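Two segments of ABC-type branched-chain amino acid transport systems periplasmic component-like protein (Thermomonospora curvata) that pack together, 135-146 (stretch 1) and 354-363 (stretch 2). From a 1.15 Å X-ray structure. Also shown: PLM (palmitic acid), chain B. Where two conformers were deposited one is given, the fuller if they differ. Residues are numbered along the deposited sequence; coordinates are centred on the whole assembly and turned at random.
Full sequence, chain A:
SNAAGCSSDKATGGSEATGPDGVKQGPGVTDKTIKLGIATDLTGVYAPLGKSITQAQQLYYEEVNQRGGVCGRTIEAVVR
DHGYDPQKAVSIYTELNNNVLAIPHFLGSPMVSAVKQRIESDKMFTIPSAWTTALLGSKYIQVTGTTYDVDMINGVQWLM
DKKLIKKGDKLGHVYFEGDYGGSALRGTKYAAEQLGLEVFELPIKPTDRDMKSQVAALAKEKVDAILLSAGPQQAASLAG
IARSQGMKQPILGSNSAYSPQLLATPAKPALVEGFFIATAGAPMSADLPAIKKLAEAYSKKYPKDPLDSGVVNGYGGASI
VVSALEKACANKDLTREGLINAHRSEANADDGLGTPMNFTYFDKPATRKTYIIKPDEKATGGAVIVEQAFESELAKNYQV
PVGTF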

ATOM      1  N   LEU A 135      -6.546  10.442   1.527  1.00  9.25           N
ATOM      2  CA  LEU A 135      -5.958  10.706   0.221  1.00  9.59           C
ATOM      3  C   LEU A 135      -6.933  10.588  -0.934  1.00  9.96           C
ATOM      4  O   LEU A 135      -6.547  10.876  -2.059  1.00 10.85           O
ATOM      5  CB  LEU A 135      -4.710   9.848   0.005  1.00  9.67           C
ATOM      6  CG  LEU A 135      -3.603  10.104   1.027  1.00 10.72           C
ATOM      7  CD1 LEU A 135      -2.476   9.124   0.855  1.00 11.66           C
ATOM      8  CD2 LEU A 135      -3.093  11.554   1.014  1.00 12.63           C
ATOM      9  N   LEU A 136      -8.178  10.170  -0.666  1.00  9.65           N
ATOM     10  CA  LEU A 136      -9.224  10.258  -1.659  1.00  9.77           C
ATOM     11  C   LEU A 136      -9.622  11.707  -1.860  1.00  9.85           C
ATOM     12  O   LEU A 136      -9.324  12.576  -1.019  1.00 11.24           O
ATOM     13  CB  LEU A 136     -10.448   9.430  -1.249  1.00  9.76           C
ATOM     14  CG  LEU A 136     -10.234   7.912  -1.197  1.00  9.93           C
ATOM     15  CD1 LEU A 136     -11.541   7.286  -0.727  1.00 11.64           C
ATOM     16  CD2 LEU A 136      -9.832   7.349  -2.562  1.00 10.64           C
ATOM     17  N   GLY A 137     -10.285  11.972  -2.966  1.00 10.13           N
ATOM     18  CA  GLY A 137     -10.807  13.314  -3.244  1.00 11.35           C
ATOM     19  C   GLY A 137      -9.858  14.235  -3.936  1.00 11.34           C
ATOM     20  O   GLY A 137     -10.119  15.429  -4.075  1.00 13.57           O
ATOM     21  N   SER A 138      -8.740  13.715  -4.425  1.00 12.26           N
ATOM     22  CA  SER A 138      -7.807  14.547  -5.205  1.00 15.61           C
ATOM     23  C   SER A 138      -7.621  13.988  -6.578  1.00 13.30           C
ATOM     24  O   SER A 138      -7.172  12.832  -6.722  1.00 13.96           O
ATOM     25  CB  SER A 138      -6.437  14.590  -4.586  1.00 18.44           C
ATOM     26  OG  SER A 138      -5.580  15.237  -5.566  1.00 21.63           O
ATOM     27  N   LYS A 139      -7.867  14.769  -7.624  1.00 14.87           N
ATOM     28  CA  LYS A 139      -7.678  14.312  -8.998  0.60 13.85           C
ATOM     29  C   LYS A 139      -6.264  13.771  -9.190  1.00 11.80           C
ATOM     30  O   LYS A 139      -6.091  12.858  -9.980  1.00 13.51           O
ATOM     31  CB  LYS A 139      -7.941  15.450 -10.029  0.60 17.60           C
ATOM     32  CG  LYS A 139      -8.044  15.005 -11.496  0.60 16.56           C
ATOM     33  CD  LYS A 139      -8.184  16.168 -12.494  0.60 15.13           C
ATOM     34  CE  LYS A 139      -8.010  15.672 -13.930  0.60 17.29           C
ATOM     35  NZ  LYS A 139      -8.184  16.773 -14.916  0.60 18.59           N
ATOM     36  N   TYR A 140      -5.312  14.391  -8.515  1.00 11.12           N
ATOM     37  CA  TYR A 140      -3.904  14.113  -8.782  1.00 10.34           C
ATOM     38  C   TYR A 140      -3.342  12.966  -7.997  1.00 10.64           C
ATOM     39  O   TYR A 140      -2.212  12.520  -8.303  1.00 12.38           O
ATOM     40  CB  TYR A 140      -3.089  15.382  -8.571  1.00 12.57           C
ATOM     41  CG  TYR A 140      -3.526  16.438  -9.498  1.00 13.34           C
ATOM     42  CD1 TYR A 140      -3.157  16.394 -10.816  1.00 16.77           C
ATOM     43  CD2 TYR A 140      -4.397  17.443  -9.103  1.00 15.53           C
ATOM     44  CE1 TYR A 140      -3.574  17.322 -11.725  1.00 21.50           C
ATOM     45  CE2 TYR A 140      -4.859  18.381 -10.065  1.00 17.81           C
ATOM     46  CZ  TYR A 140      -4.432  18.261 -11.374  1.00 20.10           C
ATOM     47  OH  TYR A 140      -4.799  19.161 -12.362  1.00 29.49           O
ATOM     48  N   ILE A 141      -4.061  12.431  -7.018  1.00 10.05           N
ATOM     49  CA  ILE A 141      -3.572  11.332  -6.193  1.00 10.08           C
ATOM     50  C   ILE A 141      -4.342  10.091  -6.516  1.00  9.87           C
ATOM     51  O   ILE A 141      -5.572  10.098  -6.408  1.00 10.39           O
ATOM     52  CB  ILE A 141      -3.650  11.647  -4.699  1.00 10.98           C
ATOM     53  CG1 ILE A 141      -2.863  12.919  -4.380  1.00 11.54           C
ATOM     54  CG2 ILE A 141      -3.152  10.445  -3.915  1.00 11.05           C
ATOM     55  CD1 ILE A 141      -3.007  13.389  -2.941  1.00 12.66           C
ATOM     56  N   GLN A 142      -3.676   9.036  -6.985  1.00 10.36           N
ATOM     57  CA  GLN A 142      -4.352   7.754  -7.161  1.00  9.84           C
ATOM     58  C   GLN A 142      -4.124   6.863  -5.987  1.00  9.57           C
ATOM     59  O   GLN A 142      -3.026   6.300  -5.835  1.00 10.82           O
ATOM     60  CB  GLN A 142      -3.847   7.050  -8.415  1.00 10.08           C
ATOM     61  CG  GLN A 142      -4.505   5.688  -8.622  1.00 10.65           C
ATOM     62  CD  GLN A 142      -6.009   5.889  -8.843  1.00 10.66           C
ATOM     63  OE1 GLN A 142      -6.400   6.567  -9.786  1.00 12.91           O
ATOM     64  NE2 GLN A 142      -6.827   5.290  -8.010  1.00 10.59           N
ATOM     65  N   VAL A 143      -5.156   6.673  -5.177  1.00  9.80           N
ATOM     66  CA  VAL A 143      -5.103   5.670  -4.130  1.00 10.08           C
ATOM     67  C   VAL A 143      -5.413   4.350  -4.789  1.00  9.81           C
ATOM     68  O   VAL A 143      -6.442   4.168  -5.401  1.00 10.54           O
ATOM     69  CB  VAL A 143      -6.108   5.968  -3.011  1.00 10.81           C
ATOM     70  CG1 VAL A 143      -5.975   4.883  -1.948  1.00 11.24           C
ATOM     71  CG2 VAL A 143      -5.868   7.355  -2.409  1.00 11.90           C
ATOM     72  N   THR A 144      -4.439   3.441  -4.763  1.00  9.72           N
ATOM     73  CA  THR A 144      -4.631   2.151  -5.425  1.00  9.95           C
ATOM     74  C   THR A 144      -5.423   1.197  -4.542  1.00  9.30           C
ATOM     75  O   THR A 144      -5.582   1.461  -3.353  1.00 11.27           O
ATOM     76  CB  THR A 144      -3.280   1.534  -5.772  1.00 10.48           C
ATOM     77  OG1 THR A 144      -2.526   1.390  -4.576  1.00 11.03           O
ATOM     78  CG2 THR A 144      -2.504   2.409  -6.774  1.00 10.92           C
ATOM     79  N   GLY A 145      -5.950   0.132  -5.085  1.00 10.41           N
ATOM     80  CA  GLY A 145      -6.567  -0.898  -4.281  1.00  9.87           C
ATOM     81  C   GLY A 145      -7.748  -0.374  -3.469  1.00  9.48           C
ATOM     82  O   GLY A 145      -8.508   0.499  -3.932  1.00 10.46           O
ATOM     83  N   THR A 146      -7.914  -0.977  -2.308  1.00  9.11           N
ATOM     84  CA  THR A 146      -8.892  -0.584  -1.303  1.00  8.88           C
ATOM     85  C   THR A 146      -8.292   0.462  -0.372  1.00  9.25           C
ATOM     86  O   THR A 146      -7.058   0.648  -0.304  1.00  9.79           O
ATOM     87  CB  THR A 146      -9.233  -1.811  -0.441  1.00 10.23           C
ATOM     88  OG1 THR A 146      -7.969  -2.310   0.019  1.00 10.21           O
ATOM     89  CG2 THR A 146      -9.961  -2.886  -1.200  1.00 10.84           C
ATOM     90  N   GLY A 354      -3.326  -8.977 -10.010  1.00 12.23           N
ATOM     91  CA  GLY A 354      -4.317  -9.406  -9.027  1.00 12.87           C
ATOM     92  C   GLY A 354      -5.195  -8.319  -8.420  1.00 12.18           C
ATOM     93  O   GLY A 354      -5.954  -8.648  -7.516  1.00 14.84           O
ATOM     94  N   THR A 355      -5.131  -7.096  -8.921  1.00 11.76           N
ATOM     95  CA  THR A 355      -5.956  -6.014  -8.362  1.00 10.81           C
ATOM     96  C   THR A 355      -6.495  -5.120  -9.482  1.00 11.24           C
ATOM     97  O   THR A 355      -6.009  -4.033  -9.711  1.00 11.82           O
ATOM     98  CB  THR A 355      -5.125  -5.171  -7.383  1.00 11.78           C
ATOM     99  OG1 THR A 355      -4.397  -5.990  -6.452  1.00 12.70           O
ATOM    100  CG2 THR A 355      -6.004  -4.225  -6.587  1.00 12.23           C
ATOM    101  N   PRO A 356      -7.533  -5.592 -10.168  1.00 11.58           N
ATOM    102  CA  PRO A 356      -8.184  -4.724 -11.146  1.00 11.26           C
ATOM    103  C   PRO A 356      -8.737  -3.454 -10.459  1.00 10.94           C
ATOM    104  O   PRO A 356      -9.150  -3.509  -9.282  1.00 12.42           O
ATOM    105  CB  PRO A 356      -9.351  -5.589 -11.666  1.00 13.54           C
ATOM    106  CG  PRO A 356      -8.935  -6.985 -11.423  1.00 14.15           C
ATOM    107  CD  PRO A 356      -8.091  -6.942 -10.155  1.00 12.96           C
HETATM  108  N   MSE A 357      -8.724  -2.352 -11.164  1.00 10.81           N
HETATM  109  CA  MSE A 357      -9.125  -1.059 -10.589  1.00 11.82           C
HETATM  110  C   MSE A 357      -9.746  -0.178 -11.625  1.00 11.91           C
HETATM  111  O   MSE A 357      -9.565  -0.333 -12.819  1.00 14.37           O
HETATM  112  CB  MSE A 357      -7.824  -0.296 -10.134  1.00 13.32           C
HETATM  113  CG  MSE A 357      -7.251  -0.957  -8.932  1.00 14.67           C
HETATM  114 SE   MSE A 357      -5.581  -0.016  -8.504  0.65 14.48          SE
HETATM  115  CE  MSE A 357      -4.401  -1.106  -9.384  1.00 14.99           C
ATOM    116  N   ASN A 358     -10.510   0.800 -11.175  1.00 11.16           N
ATOM    117  CA  ASN A 358     -11.034   1.870 -12.021  1.00 11.57           C
ATOM    118  C   ASN A 358     -10.389   3.185 -11.590  1.00 11.56           C
ATOM    119  O   ASN A 358     -10.470   3.525 -10.416  1.00 11.56           O
ATOM    120  CB  ASN A 358     -12.558   1.912 -11.846  1.00 12.01           C
ATOM    121  CG  ASN A 358     -13.280   2.893 -12.784  1.00 12.63           C
ATOM    122  OD1 ASN A 358     -12.759   3.953 -13.200  1.00 14.32           O
ATOM    123  ND2 ASN A 358     -14.558   2.630 -13.000  1.00 11.60           N
ATOM    124  N   PHE A 359      -9.768   3.916 -12.522  1.00 11.53           N
ATOM    125  CA  PHE A 359      -9.085   5.157 -12.288  1.00 11.70           C
ATOM    126  C   PHE A 359      -9.892   6.434 -12.608  1.00 11.79           C
ATOM    127  O   PHE A 359      -9.367   7.526 -12.544  1.00 12.90           O
ATOM    128  CB  PHE A 359      -7.764   5.167 -13.062  1.00 11.45           C
ATOM    129  CG  PHE A 359      -6.786   4.078 -12.646  1.00 12.31           C
ATOM    130  CD1 PHE A 359      -6.693   3.693 -11.314  1.00 13.51           C
ATOM    131  CD2 PHE A 359      -5.951   3.496 -13.561  1.00 13.50           C
ATOM    132  CE1 PHE A 359      -5.780   2.778 -10.898  1.00 15.23           C
ATOM    133  CE2 PHE A 359      -4.995   2.508 -13.138  1.00 13.48           C
ATOM    134  CZ  PHE A 359      -4.989   2.166 -11.811  1.00 14.89           C
ATOM    135  N   THR A 360     -11.096   6.272 -13.150  1.00 12.12           N
ATOM    136  CA  THR A 360     -11.828   7.491 -13.595  1.00 12.69           C
ATOM    137  C   THR A 360     -12.401   8.356 -12.432  1.00 11.20           C
ATOM    138  O   THR A 360     -12.775   9.486 -12.645  1.00 16.13           O
ATOM    139  CB  THR A 360     -12.950   7.201 -14.548  1.00 13.01           C
ATOM    140  OG1 THR A 360     -13.863   6.354 -13.884  1.00 14.12           O
ATOM    141  CG2 THR A 360     -12.467   6.492 -15.750  1.00 14.94           C
ATOM    142  N   TYR A 361     -12.525   7.710 -11.296  1.00 13.34           N
ATOM    143  CA  TYR A 361     -12.983   8.439 -10.128  0.70 13.02           C
ATOM    144  C   TYR A 361     -12.036   8.421  -8.998  1.00 12.95           C
ATOM    145  O   TYR A 361     -11.006   7.699  -9.021  1.00 14.85           O
ATOM    146  CB  TYR A 361     -14.255   7.832  -9.692  0.70 13.56           C
ATOM    147  CG  TYR A 361     -14.143   6.397  -9.310  0.70 12.19           C
ATOM    148  CD1 TYR A 361     -13.431   6.036  -8.186  0.70 12.51           C
ATOM    149  CD2 TYR A 361     -14.690   5.396 -10.080  0.70 11.88           C
ATOM    150  CE1 TYR A 361     -13.338   4.721  -7.780  0.70 12.63           C
ATOM    151  CE2 TYR A 361     -14.621   4.073  -9.666  0.70 10.67           C
ATOM    152  CZ  TYR A 361     -13.936   3.748  -8.525  0.70 11.49           C
ATOM    153  OH  TYR A 361     -13.881   2.458  -8.165  0.70 12.27           O
ATOM    154  N   PHE A 362     -12.280   9.289  -8.049  1.00 11.46           N
ATOM    155  CA  PHE A 362     -11.392   9.432  -6.904  1.00 11.27           C
ATOM    156  C   PHE A 362     -12.197   9.881  -5.655  1.00 11.99           C
ATOM    157  O   PHE A 362     -11.590  10.289  -4.685  1.00 12.69           O
ATOM    158  CB  PHE A 362     -10.184  10.357  -7.216  1.00 12.29           C
ATOM    159  CG  PHE A 362     -10.508  11.584  -8.002  1.00 12.09           C
ATOM    160  CD1 PHE A 362     -10.564  11.538  -9.364  1.00 12.67           C
ATOM    161  CD2 PHE A 362     -10.828  12.802  -7.362  1.00 12.13           C
ATOM    162  CE1 PHE A 362     -10.909  12.665 -10.095  1.00 14.26           C
ATOM    163  CE2 PHE A 362     -11.111  13.930  -8.107  1.00 13.89           C
ATOM    164  CZ  PHE A 362     -11.195  13.851  -9.449  1.00 14.55           C
ATOM    165  N   ASP A 363     -13.510   9.662  -5.708  1.00 11.00           N
ATOM    166  CA  ASP A 363     -14.386   9.953  -4.590  1.00 11.22           C
ATOM    167  C   ASP A 363     -14.804   8.702  -3.861  1.00 11.75           C
ATOM    168  O   ASP A 363     -15.776   8.740  -3.068  1.00 13.37           O
ATOM    169  CB  ASP A 363     -15.634  10.715  -5.055  1.00 12.27           C
ATOM    170  CG  ASP A 363     -16.484   9.929  -5.992  1.00 13.10           C
ATOM    171  OD1 ASP A 363     -15.953   9.311  -6.946  1.00 14.54           O
ATOM    172  OD2 ASP A 363     -17.707   9.899  -5.807  1.00 14.37           O
TER
HETATM  173  C1  PLM B 601       0.773   4.049   5.868  1.00 10.49           C
HETATM  174  O1  PLM B 601      -0.267   4.110   5.161  1.00 10.86           O
HETATM  175  O2  PLM B 601       1.336   5.036   6.390  1.00 11.00           O
HETATM  176  C2  PLM B 601       1.496   2.725   5.957  1.00 12.83           C
HETATM  177  C3  PLM B 601       2.378   2.578   4.642  1.00 15.04           C
HETATM  178  C4  PLM B 601       2.989   1.204   4.487  1.00 15.32           C
HETATM  179  C5  PLM B 601       3.865   1.093   3.287  1.00 17.12           C
HETATM  180  C6  PLM B 601       4.475  -0.283   2.947  1.00 17.77           C
HETATM  181  C7  PLM B 601       3.566  -1.043   1.989  1.00 19.80           C
HETATM  182  C8  PLM B 601       3.944  -2.474   1.723  1.00 22.46           C
HETATM  183  C9  PLM B 601       3.237  -3.128   0.551  1.00 24.37           C
HETATM  184  CA  PLM B 601       1.912  -3.847   0.899  1.00 23.22           C
HETATM  185  CB  PLM B 601       1.173  -4.188  -0.456  1.00 24.01           C
HETATM  186  CC  PLM B 601      -0.293  -3.661  -0.450  1.00 19.31           C
HETATM  187  CD  PLM B 601      -0.892  -3.459  -1.826  1.00 17.40           C
HETATM  188  CE  PLM B 601      -2.312  -2.911  -1.886  0.50 18.73           C
HETATM  189  CF  PLM B 601      -2.554  -2.177  -3.214  0.50 20.51           C
HETATM  190  CG  PLM B 601      -2.975  -3.073  -4.366  0.50 21.00           C
HETATM  191  O   HOH W   1      -9.689   5.382  -8.533  1.00 11.35           O

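Two loops can be held together with hardly any direct polar bonding, and here the most unusual piece of that arrangement is a backbone amide facing a selenium atom. The N of Gly145 lies 3.4 Å from SE of Met357, a selenomethionine, and this contact buries the amide without any hydrogen-bond partner in the model. The N-H bond of Gly145 points almost directly at SE, although the pair is not counted as a hydrogen bond. The same SE lies 3.9 Å from both CA and CB of Thr144, so the side chain of Met357 covers two successive residues of the facing loop.

Beside this cluster the palmitic acid takes part in the packing. Its carbon CF lies 3.8 Å from OG1 of Thr144, and its terminal carbon CG 3.9 Å from OG1 of Thr355; the tail thus touches both segments. Gly145 fits the site in two respects: its positive phi favours glycine, and a CB placed on it would sit about 3.0 Å from CF of the ligand. Across the loops, its CA meets CG2 of Thr355 at 4.1 Å.

At the other end of the contact, a single direct hydrogen bond joins the segments, from N of Gly137 to O of Phe362, 2.7 Å long with an angle of 149° at the hydrogen. It joins main chain to main chain, although neither segment forms a regular strand. Phe362, whose CA-to-CB bond points toward the opposing loop, has the largest area covered of any residue in the contact. CA of Lys139 stands 3.6 Å from the centroid of its ring and only 12° off the ring normal, a CH-pi contact over the face. N of Lys139 also lies over the face, 3.4 Å from CE2 of Phe362. The backbone that meets the ring belongs to a type I turn from Ser138 to Ile141, closed by a bond from N of Ile141 to O of Ser138 (3.2 Å) and supplemented by one from N of Tyr140 to OG of Ser138 (3.1 Å).

NE2 of Gln142 donates to O of Val143 at 2.9 Å and also to water 1 (2.9 Å to its O). The O of that water in turn donates to O of Asn358 (2.8 Å) and O of Tyr361 (2.7 Å), so one amide group is linked to two carbonyls of the other loop. OE1 of Gln142, hydrogen-bonded elsewhere in the structure, approaches CD1 of Phe359 obliquely at 3.3 Å.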